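Local structure of particle-associated glycoside hydrolase (Acinetobacter phage Fri1, 6C72) at residues G368-V374 with V392-R397; L27-K31 with I71-A76; A524-V530 with Y554-Y558; A231-S237 with E260-D266. The protein is a trimeric phage tailspike that depolymerises the capsular polysaccharide of Acinetobacter baumannii, probably by hydrolysing its glycosidic bonds as the virion enters the host. Residues are numbered along the deposited sequence.

How the contacts relate
Contacts 2, 4, 1 and 3 follow in series along an elongated chain. Contact 2 lies in the small N-terminal sheet domain, its centre about 43 Å from that of contact 4. Contacts 4 and 1 belong to the same parallel beta-helix; their centres are about 28 Å apart and each carries a zinc-bound carboxylate, Glu260 and Asp371 respectively. Contact 3 lies in the C-terminal beta domain, bordering a zinc site through Ala524, next to the ligand Ser573; its centre is about 51 Å from that of contact 1 and about 117 Å from that of contact 2, across the chain's centre. Contacts 3 and 4 touch the third subunit, whereas contact 1 reaches the second.

Contact 1: residues G368-V374 with V392-R397; sequences GWKDCIV and VITSGR. With ZN (zinc ion), chain N.
Ile393 lays its CG2 methyl against Cys372 CB at 3.8 Å and more loosely against Trp369 CB at 4.4 Å; its side chain is m,t. The two segments run roughly the same way, their end-to-end directions 30° apart. Trp369 N donates to Val392 O (3.0 Å) and Trp369 O accepts from Thr394 N (2.8 Å). Asp371 then takes positive backbone angles (58/55) while segment 392-397 turns a corner at Ser395, whose p rotamer brings OG within 3.0 Å of Asp371 N as acceptor. These are neighbouring coils of a right-handed parallel beta-helix, bending together from one face to the next. Beyond the corner the parallel register pairs Cys372 with Gly396 and Ile373 with Arg397: Cys372 N to Ser395 O and Arg397 N to Cys372 O are both 3.0 Å, and Val374 N to Arg397 O is 3.1 Å. At Gly396 (154/-172) a CB would strike Cys372 O. Asp371 points away from the neighbouring coil, its OD2 binding zinc at 2.4 Å alongside five waters.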
# COMPACT_ATOMS: atom_id res chain seq x y z
N GLY A 368 -23.68 -3.81 5.64
CA GLY A 368 -22.67 -2.85 6.06
C GLY A 368 -21.37 -2.93 5.29
O GLY A 368 -20.92 -4.02 4.93
N TRP A 369 -20.73 -1.78 5.06
CA TRP A 369 -19.47 -1.69 4.33
C TRP A 369 -18.33 -1.65 5.35
O TRP A 369 -18.15 -0.64 6.04
CB TRP A 369 -19.47 -0.46 3.42
CG TRP A 369 -18.26 -0.29 2.51
CD1 TRP A 369 -17.10 -1.02 2.53
CD2 TRP A 369 -18.11 0.68 1.47
NE1 TRP A 369 -16.24 -0.56 1.56
CE2 TRP A 369 -16.84 0.48 0.89
CE3 TRP A 369 -18.92 1.70 0.96
CZ2 TRP A 369 -16.36 1.27 -0.16
CZ3 TRP A 369 -18.45 2.48 -0.08
CH2 TRP A 369 -17.19 2.26 -0.63
N LYS A 370 -17.60 -2.75 5.47
CA LYS A 370 -16.49 -2.86 6.41
C LYS A 370 -15.19 -2.44 5.73
O LYS A 370 -14.91 -2.85 4.60
CB LYS A 370 -16.39 -4.29 6.97
CG LYS A 370 -15.22 -4.49 7.96
CD LYS A 370 -15.25 -5.84 8.77
CE LYS A 370 -15.05 -7.07 7.86
NZ LYS A 370 -14.92 -8.38 8.59
N ASP A 371 -14.41 -1.61 6.42
CA ASP A 371 -13.09 -1.13 5.99
C ASP A 371 -13.15 -0.42 4.62
O ASP A 371 -12.41 -0.74 3.70
CB ASP A 371 -12.07 -2.27 5.95
CG ASP A 371 -10.63 -1.77 6.05
OD1 ASP A 371 -10.42 -0.64 6.58
OD2 ASP A 371 -9.72 -2.45 5.52
N CYS A 372 -14.00 0.59 4.54
CA CYS A 372 -14.05 1.48 3.39
C CYS A 372 -12.85 2.44 3.40
O CYS A 372 -12.60 3.12 4.39
CB CYS A 372 -15.36 2.26 3.42
SG CYS A 372 -15.44 3.72 2.40
N ILE A 373 -12.12 2.50 2.28
CA ILE A 373 -10.88 3.27 2.17
C ILE A 373 -11.01 4.31 1.06
O ILE A 373 -11.09 3.96 -0.13
CB ILE A 373 -9.67 2.36 1.91
CG1 ILE A 373 -9.42 1.42 3.10
CG2 ILE A 373 -8.44 3.19 1.58
CD1 ILE A 373 -8.97 2.12 4.34
N VAL A 374 -10.95 5.59 1.43
CA VAL A 374 -10.90 6.70 0.49
C VAL A 374 -9.75 7.61 0.92
O VAL A 374 -9.81 8.22 2.00
CB VAL A 374 -12.22 7.48 0.44
CG1 VAL A 374 -12.10 8.63 -0.60
CG2 VAL A 374 -13.41 6.56 0.17
N VAL A 392 -25.18 1.17 5.96
CA VAL A 392 -24.22 1.75 6.88
C VAL A 392 -22.82 1.49 6.35
O VAL A 392 -22.56 0.44 5.76
CB VAL A 392 -24.37 1.17 8.31
CG1 VAL A 392 -23.47 1.91 9.31
CG2 VAL A 392 -25.83 1.23 8.74
N ILE A 393 -21.93 2.46 6.54
CA ILE A 393 -20.50 2.23 6.41
C ILE A 393 -20.00 1.89 7.80
O ILE A 393 -19.87 2.77 8.65
CB ILE A 393 -19.77 3.43 5.82
CG1 ILE A 393 -20.39 3.85 4.50
CG2 ILE A 393 -18.29 3.11 5.64
CD1 ILE A 393 -19.77 5.10 3.89
N THR A 394 -19.71 0.61 8.01
CA THR A 394 -19.41 0.11 9.34
C THR A 394 -18.09 0.65 9.86
O THR A 394 -18.00 1.04 11.03
CB THR A 394 -19.37 -1.41 9.28
OG1 THR A 394 -20.67 -1.86 8.88
CG2 THR A 394 -19.04 -1.99 10.63
N SER A 395 -17.07 0.68 9.02
CA SER A 395 -15.77 1.16 9.46
C SER A 395 -14.98 1.62 8.25
O SER A 395 -15.30 1.28 7.10
CB SER A 395 -14.99 0.07 10.20
OG SER A 395 -14.78 -1.03 9.35
N GLY A 396 -13.92 2.34 8.52
CA GLY A 396 -13.00 2.72 7.48
C GLY A 396 -12.26 4.00 7.81
O GLY A 396 -12.35 4.54 8.92
N ARG A 397 -11.53 4.47 6.81
CA ARG A 397 -10.65 5.62 6.89
C ARG A 397 -10.90 6.49 5.66
O ARG A 397 -10.77 6.02 4.52
CB ARG A 397 -9.19 5.19 6.96
CG ARG A 397 -8.90 4.29 8.13
CD ARG A 397 -7.47 3.81 8.15
NE ARG A 397 -6.53 4.93 8.22
CZ ARG A 397 -6.12 5.51 9.35
NH1 ARG A 397 -6.57 5.09 10.53
NH2 ARG A 397 -5.25 6.52 9.31
ZN ZN N . -7.48 -2.08 6.25
O HOH W 1 -7.57 -0.02 6.92
O HOH W 2 -7.76 -1.55 4.38
O HOH W 3 -7.59 -3.66 4.95
O HOH W 4 -5.52 -1.42 6.38
O HOH W 5 -6.92 -2.62 8.60

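Contact 2: residues L27-K31 with I71-A76; sequences LRKVK and IRVTGA
Arg28, Ile71 and Val73 bury the most surface here. Within the N-terminal domain, a type I turn from Leu27 to Val30, closed by Val30 N to Leu27 O at 3.1 Å, continues from the end of the short helix 24-27 and packs against the end of edge strand 70-72, where a second type I turn, Val73 to Ala76, begins. The closest CA pair is Arg28 with Val73, 4.2 Å apart. Arg28, m,t,t through chi3, extends along the strand end: its CG lies 3.8 Å from Ile71 CG2 and 3.5 Å from Arg72 O, and the same Ile71 methyl covers one face of its guanidinium. Ile71 (m,m) points toward the helix end, with CG2 also 4.1 Å from Leu27 CD2. Val73 (t) places CG1 3.9 Å from Lys31 CG and CG2 3.3 Å from Val30 O. Thr74 N donates to Arg28 O at 3.0 Å. The chemistry is mixed: aliphatic packing, one backbone hydrogen bond between the turns, and a salt bridge from Arg28 to Asp65.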
# COMPACT_ATOMS: atom_id res chain seq x y z
N LEU A 27 0.61 -17.62 -54.52
CA LEU A 27 1.29 -18.73 -53.85
C LEU A 27 0.59 -20.06 -54.11
O LEU A 27 1.25 -21.10 -54.26
CB LEU A 27 1.38 -18.44 -52.35
CG LEU A 27 2.27 -19.30 -51.44
CD1 LEU A 27 3.73 -19.23 -51.85
CD2 LEU A 27 2.09 -18.86 -49.99
N ARG A 28 -0.74 -20.05 -54.20
CA ARG A 28 -1.49 -21.28 -54.46
C ARG A 28 -1.22 -21.86 -55.84
O ARG A 28 -1.61 -23.01 -56.10
CB ARG A 28 -2.99 -21.04 -54.29
CG ARG A 28 -3.43 -20.71 -52.89
CD ARG A 28 -4.94 -20.84 -52.73
NE ARG A 28 -5.31 -20.80 -51.31
CZ ARG A 28 -5.78 -19.73 -50.67
NH1 ARG A 28 -5.97 -18.59 -51.32
NH2 ARG A 28 -6.07 -19.81 -49.37
N LYS A 29 -0.56 -21.11 -56.72
CA LYS A 29 -0.27 -21.56 -58.08
C LYS A 29 1.20 -21.92 -58.26
O LYS A 29 1.62 -22.21 -59.38
CB LYS A 29 -0.69 -20.50 -59.09
CG LYS A 29 -2.18 -20.13 -59.05
CD LYS A 29 -2.44 -18.84 -59.85
CE LYS A 29 -3.94 -18.53 -60.00
NZ LYS A 29 -4.48 -18.98 -61.33
N VAL A 30 1.98 -21.92 -57.18
CA VAL A 30 3.41 -22.16 -57.24
C VAL A 30 3.72 -23.32 -56.30
O VAL A 30 3.32 -23.30 -55.13
CB VAL A 30 4.22 -20.91 -56.84
CG1 VAL A 30 5.71 -21.13 -57.10
CG2 VAL A 30 3.72 -19.69 -57.58
N LYS A 31 4.42 -24.32 -56.82
CA LYS A 31 4.81 -25.50 -56.06
C LYS A 31 6.24 -25.38 -55.57
O LYS A 31 7.12 -24.87 -56.28
CB LYS A 31 4.66 -26.74 -56.93
CG LYS A 31 3.23 -27.09 -57.25
CD LYS A 31 3.17 -28.38 -58.06
CE LYS A 31 3.72 -29.55 -57.26
NZ LYS A 31 3.59 -30.86 -57.96
N ILE A 71 -1.56 -23.12 -46.65
CA ILE A 71 -1.90 -22.59 -47.96
C ILE A 71 -1.74 -23.73 -48.96
O ILE A 71 -0.62 -24.07 -49.36
CB ILE A 71 -1.05 -21.37 -48.33
CG1 ILE A 71 -1.16 -20.29 -47.25
CG2 ILE A 71 -1.45 -20.81 -49.68
CD1 ILE A 71 -2.59 -19.85 -46.95
N ARG A 72 -2.85 -24.36 -49.35
CA ARG A 72 -2.78 -25.51 -50.24
C ARG A 72 -2.65 -25.06 -51.69
O ARG A 72 -3.33 -24.12 -52.13
CB ARG A 72 -4.03 -26.38 -50.06
CG ARG A 72 -4.12 -27.08 -48.70
CD ARG A 72 -3.15 -28.25 -48.63
NE ARG A 72 -3.32 -29.15 -49.76
CZ ARG A 72 -4.27 -30.09 -49.84
NH1 ARG A 72 -5.14 -30.25 -48.86
NH2 ARG A 72 -4.35 -30.86 -50.91
N VAL A 73 -1.78 -25.73 -52.43
CA VAL A 73 -1.59 -25.46 -53.85
C VAL A 73 -2.77 -26.04 -54.62
O VAL A 73 -3.06 -27.24 -54.53
CB VAL A 73 -0.25 -26.02 -54.35
CG1 VAL A 73 -0.20 -26.01 -55.85
CG2 VAL A 73 0.88 -25.17 -53.80
N THR A 74 -3.48 -25.18 -55.35
CA THR A 74 -4.69 -25.57 -56.06
C THR A 74 -4.42 -26.44 -57.28
O THR A 74 -5.28 -27.23 -57.67
CB THR A 74 -5.46 -24.32 -56.48
OG1 THR A 74 -4.60 -23.49 -57.29
CG2 THR A 74 -5.90 -23.52 -55.26
N GLY A 75 -3.27 -26.26 -57.93
CA GLY A 75 -2.88 -27.01 -59.11
C GLY A 75 -2.16 -28.32 -58.88
O GLY A 75 -1.53 -28.83 -59.80
N ALA A 76 -2.17 -28.82 -57.64
CA ALA A 76 -1.53 -30.08 -57.28
C ALA A 76 -2.45 -30.83 -56.32
O ALA A 76 -3.25 -30.22 -55.60
CB ALA A 76 -0.15 -29.86 -56.64

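Contact 3: residues A524-V530 with Y554-Y558; sequences AGSKAYV and YGVKY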
# COMPACT_ATOMS: atom_id res chain seq x y z
N ALA A 524 -42.74 6.02 48.94
CA ALA A 524 -42.21 5.15 49.98
C ALA A 524 -40.82 4.62 49.65
O ALA A 524 -40.39 3.60 50.22
CB ALA A 524 -43.17 3.99 50.25
N GLY A 525 -40.11 5.26 48.73
CA GLY A 525 -38.77 4.81 48.42
C GLY A 525 -37.78 5.22 49.49
O GLY A 525 -38.08 5.98 50.41
N SER A 526 -36.56 4.75 49.33
CA SER A 526 -35.54 5.02 50.33
C SER A 526 -35.13 6.49 50.33
O SER A 526 -35.13 7.15 49.29
CB SER A 526 -34.34 4.12 50.08
OG SER A 526 -33.98 4.14 48.74
N LYS A 527 -34.83 7.00 51.52
CA LYS A 527 -34.32 8.36 51.67
C LYS A 527 -33.20 8.31 52.70
O LYS A 527 -33.46 8.12 53.89
CB LYS A 527 -35.41 9.35 52.11
CG LYS A 527 -36.33 9.83 51.01
CD LYS A 527 -37.62 9.07 51.08
CE LYS A 527 -38.60 9.49 49.99
NZ LYS A 527 -39.77 8.55 50.14
N ALA A 528 -31.98 8.53 52.24
CA ALA A 528 -30.83 8.46 53.12
C ALA A 528 -29.65 9.10 52.43
O ALA A 528 -29.53 9.06 51.20
CB ALA A 528 -30.49 7.01 53.50
N TYR A 529 -28.81 9.75 53.23
CA TYR A 529 -27.47 10.16 52.81
C TYR A 529 -26.61 10.05 54.06
O TYR A 529 -26.67 10.91 54.95
CB TYR A 529 -27.45 11.57 52.22
CG TYR A 529 -26.18 11.85 51.46
CD1 TYR A 529 -24.96 11.97 52.13
CD2 TYR A 529 -26.19 12.06 50.08
CE1 TYR A 529 -23.78 12.24 51.45
CE2 TYR A 529 -25.01 12.35 49.38
CZ TYR A 529 -23.81 12.43 50.07
OH TYR A 529 -22.64 12.71 49.40
N VAL A 530 -25.87 8.95 54.15
CA VAL A 530 -25.12 8.58 55.34
C VAL A 530 -23.66 8.43 54.95
O VAL A 530 -23.35 7.79 53.94
CB VAL A 530 -25.67 7.27 55.94
CG1 VAL A 530 -24.78 6.76 57.06
CG2 VAL A 530 -27.09 7.49 56.42
N TYR A 554 -37.72 5.21 56.12
CA TYR A 554 -37.22 4.82 54.80
C TYR A 554 -35.70 4.85 54.70
O TYR A 554 -35.16 4.73 53.59
CB TYR A 554 -37.82 5.74 53.73
CG TYR A 554 -39.32 5.73 53.70
CD1 TYR A 554 -40.04 4.53 53.72
CD2 TYR A 554 -40.04 6.93 53.69
CE1 TYR A 554 -41.42 4.52 53.69
CE2 TYR A 554 -41.42 6.93 53.67
CZ TYR A 554 -42.11 5.72 53.67
OH TYR A 554 -43.49 5.73 53.65
N GLY A 555 -35.00 4.98 55.82
CA GLY A 555 -33.55 5.09 55.83
C GLY A 555 -32.85 3.74 55.85
O GLY A 555 -33.41 2.70 55.48
N VAL A 556 -31.61 3.77 56.33
CA VAL A 556 -30.71 2.63 56.28
C VAL A 556 -30.14 2.40 57.67
O VAL A 556 -30.01 3.33 58.47
CB VAL A 556 -29.57 2.85 55.25
CG1 VAL A 556 -28.63 3.96 55.70
CG2 VAL A 556 -28.79 1.56 54.99
N LYS A 557 -29.84 1.14 57.96
CA LYS A 557 -29.17 0.74 59.19
C LYS A 557 -27.81 0.15 58.84
O LYS A 557 -27.66 -0.50 57.81
CB LYS A 557 -30.02 -0.28 59.98
CG LYS A 557 -31.30 0.31 60.53
CD LYS A 557 -32.46 -0.69 60.57
CE LYS A 557 -32.33 -1.76 61.65
NZ LYS A 557 -33.66 -2.45 61.94
N TYR A 558 -26.81 0.43 59.67
CA TYR A 558 -25.46 -0.02 59.40
C TYR A 558 -24.85 -0.56 60.68
O TYR A 558 -25.21 -0.15 61.78
CB TYR A 558 -24.60 1.12 58.83
CG TYR A 558 -24.69 2.38 59.63
CD1 TYR A 558 -23.84 2.61 60.71
CD2 TYR A 558 -25.64 3.36 59.32
CE1 TYR A 558 -23.93 3.76 61.44
CE2 TYR A 558 -25.72 4.51 60.06
CZ TYR A 558 -24.87 4.70 61.12
OH TYR A 558 -24.95 5.84 61.86
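The side chain of Tyr554 dominates this contact. In the m rotamer, with chi2 at -48°, it points toward the 524-530 segment and sets a ring face over Ala524, whose CA lies 4.0 Å from the ring centroid, 24° off the normal, in a CH-pi contact; Ala524 CB is 3.9 Å from Tyr554 CE1. Lys527 starts m, and an off-rotamer chi2 of 100° followed by two t angles carries NZ back to donate to Gly525 O at 3.1 Å, with Tyr554 CD2 3.9 Å from NZ. That ammonium forms a salt bridge with Asp537 of the third subunit. The backbones meet through Lys527 N to Tyr554 O at 3.1 Å. The axes of strand segments 528-530 and 556-558 approach to 9.0 Å, at 26°, too far for strand pairing, so side chains fill the gap between the two antiparallel sheets of the C-terminal domain. Val556 (p) brings CG1 to 4.2 Å from Ala528 CB and 3.9 Å from Val530 CG2; Val530 (t) places CG1 3.9 Å from Tyr558 CE2. Tyr558, p, hydrogen-bonds through its hydroxyl to Glu547. Apolar packing therefore joins the sheets, while polar groups at the loop end bind another subunit.

Contact 4: residues A231-S237 with E260-D266; sequences AKWVDTS and ENCNFLD. With ZN (zinc ion), chain M.
Two stacked corners with positive backbone angles, Trp233 (53/54) and Asn261 (59/37), mark this contact: the m rotamer of Trp233 swings its indole over Asn261, whose CB sits 3.5 Å from the six-membered ring centroid, 10° off its normal, in a CH-pi contact. The segments are parallel, Lys232 opposite Glu260 through Ser237 opposite Leu265, as in successive coils of a right-handed parallel beta-helix. Backbone hydrogen bonds run from Glu260 N to Ala231 O (3.1 Å), Trp233 N to Glu260 O (3.2 Å), Asn263 N to Val234 O and Thr236 N to Asn263 O (both 2.9 Å), and Leu265 N to Thr236 O (2.8 Å). Asp235 and Asn263, both m, share one sheet face, where Asn263 ND2 hydrogen-bonds to Asp235 OD1 (2.8 Å) and Asn263 OD1 is held by Thr286. Thr236 and Phe264 occupy the other. Ser237 OG donates to Asp266 OD1 (2.7 Å). Side-chain hydrogen bonds thus reinforce the pairing, while Glu260 (t,t) shares its carboxylate between zinc (OE2, 2.4 Å), Tyr258 and Asn256 of the third subunit.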
# COMPACT_ATOMS: atom_id res chain seq x y z
N ALA A 231 -5.02 -5.37 -19.64
CA ALA A 231 -5.34 -4.40 -20.68
C ALA A 231 -4.58 -3.11 -20.45
O ALA A 231 -4.49 -2.62 -19.31
CB ALA A 231 -6.85 -4.11 -20.74
N LYS A 232 -4.01 -2.57 -21.53
CA LYS A 232 -3.26 -1.31 -21.50
C LYS A 232 -3.61 -0.48 -22.73
O LYS A 232 -3.68 -1.00 -23.84
CB LYS A 232 -1.75 -1.56 -21.46
CG LYS A 232 -1.30 -2.20 -20.18
CD LYS A 232 0.13 -2.69 -20.25
CE LYS A 232 0.56 -3.29 -18.91
NZ LYS A 232 2.03 -3.14 -18.69
N TRP A 233 -3.81 0.83 -22.51
CA TRP A 233 -4.12 1.77 -23.59
C TRP A 233 -5.31 1.28 -24.42
O TRP A 233 -5.23 1.12 -25.65
CB TRP A 233 -2.90 2.02 -24.46
CG TRP A 233 -1.77 2.61 -23.71
CD1 TRP A 233 -0.64 1.97 -23.31
CD2 TRP A 233 -1.64 3.97 -23.28
NE1 TRP A 233 0.19 2.85 -22.64
CE2 TRP A 233 -0.40 4.08 -22.61
CE3 TRP A 233 -2.46 5.10 -23.39
CZ2 TRP A 233 0.04 5.28 -22.05
CZ3 TRP A 233 -2.02 6.30 -22.83
CH2 TRP A 233 -0.77 6.37 -22.18
N VAL A 234 -6.42 1.00 -23.74
CA VAL A 234 -7.67 0.59 -24.37
C VAL A 234 -8.77 1.55 -23.95
O VAL A 234 -8.95 1.81 -22.76
CB VAL A 234 -8.04 -0.86 -24.00
CG1 VAL A 234 -9.50 -1.11 -24.34
CG2 VAL A 234 -7.15 -1.82 -24.76
N ASP A 235 -9.50 2.06 -24.93
CA ASP A 235 -10.71 2.83 -24.69
C ASP A 235 -11.91 1.99 -25.09
O ASP A 235 -11.81 1.10 -25.94
CB ASP A 235 -10.70 4.15 -25.49
CG ASP A 235 -9.59 5.10 -25.05
OD1 ASP A 235 -8.81 4.77 -24.12
OD2 ASP A 235 -9.49 6.20 -25.63
N THR A 236 -13.04 2.22 -24.42
CA THR A 236 -14.30 1.59 -24.80
C THR A 236 -15.39 2.65 -24.84
O THR A 236 -15.47 3.50 -23.95
CB THR A 236 -14.70 0.45 -23.82
OG1 THR A 236 -14.83 0.97 -22.49
CG2 THR A 236 -13.67 -0.67 -23.82
N SER A 237 -16.24 2.59 -25.86
CA SER A 237 -17.24 3.63 -26.02
C SER A 237 -18.46 3.08 -26.75
O SER A 237 -18.33 2.36 -27.74
CB SER A 237 -16.68 4.82 -26.80
OG SER A 237 -17.72 5.69 -27.20
N GLU A 260 -4.40 -0.54 -17.05
CA GLU A 260 -3.65 0.70 -16.94
C GLU A 260 -3.86 1.54 -18.19
O GLU A 260 -3.89 1.01 -19.29
CB GLU A 260 -2.16 0.44 -16.74
CG GLU A 260 -1.40 1.70 -16.39
CD GLU A 260 0.06 1.43 -16.13
OE1 GLU A 260 0.40 0.24 -15.94
OE2 GLU A 260 0.85 2.40 -16.12
N ASN A 261 -4.00 2.85 -18.01
CA ASN A 261 -4.11 3.78 -19.13
C ASN A 261 -5.31 3.44 -20.01
O ASN A 261 -5.23 3.52 -21.24
CB ASN A 261 -2.82 3.80 -19.96
CG ASN A 261 -1.62 4.27 -19.15
OD1 ASN A 261 -1.65 5.35 -18.57
ND2 ASN A 261 -0.58 3.45 -19.10
N CYS A 262 -6.40 3.00 -19.40
CA CYS A 262 -7.61 2.65 -20.12
C CYS A 262 -8.69 3.69 -19.85
O CYS A 262 -8.74 4.29 -18.78
CB CYS A 262 -8.12 1.25 -19.71
SG CYS A 262 -7.03 -0.11 -20.24
N ASN A 263 -9.56 3.90 -20.82
CA ASN A 263 -10.64 4.87 -20.69
C ASN A 263 -11.95 4.16 -20.99
O ASN A 263 -12.24 3.85 -22.15
CB ASN A 263 -10.44 6.07 -21.61
CG ASN A 263 -9.17 6.81 -21.31
OD1 ASN A 263 -9.05 7.41 -20.25
ND2 ASN A 263 -8.21 6.78 -22.24
N PHE A 264 -12.72 3.90 -19.95
CA PHE A 264 -14.02 3.26 -20.11
C PHE A 264 -15.06 4.37 -20.20
O PHE A 264 -15.44 4.98 -19.20
CB PHE A 264 -14.25 2.28 -18.97
CG PHE A 264 -13.11 1.30 -18.80
CD1 PHE A 264 -12.99 0.21 -19.63
CD2 PHE A 264 -12.14 1.49 -17.83
CE1 PHE A 264 -11.94 -0.69 -19.50
CE2 PHE A 264 -11.09 0.59 -17.70
CZ PHE A 264 -11.00 -0.50 -18.53
N LEU A 265 -15.50 4.66 -21.43
CA LEU A 265 -16.31 5.85 -21.67
C LEU A 265 -17.78 5.48 -21.72
O LEU A 265 -18.20 4.53 -21.04
CB LEU A 265 -15.88 6.54 -22.96
CG LEU A 265 -14.38 6.84 -23.09
CD1 LEU A 265 -14.07 7.49 -24.45
CD2 LEU A 265 -13.88 7.71 -21.95
N ASP A 266 -18.56 6.19 -22.53
CA ASP A 266 -20.00 6.11 -22.46
C ASP A 266 -20.48 4.69 -22.73
O ASP A 266 -19.99 4.00 -23.63
CB ASP A 266 -20.65 7.06 -23.46
CG ASP A 266 -20.24 6.77 -24.89
OD1 ASP A 266 -19.05 6.98 -25.22
OD2 ASP A 266 -21.09 6.29 -25.69
ZN ZN M . 2.87 1.90 -14.96
O HOH W 6 2.39 -0.95 -17.53
O HOH W 7 -6.31 4.34 -24.33
O HOH W 8 -17.10 2.03 -21.28
O HOH W 9 3.16 3.84 -14.05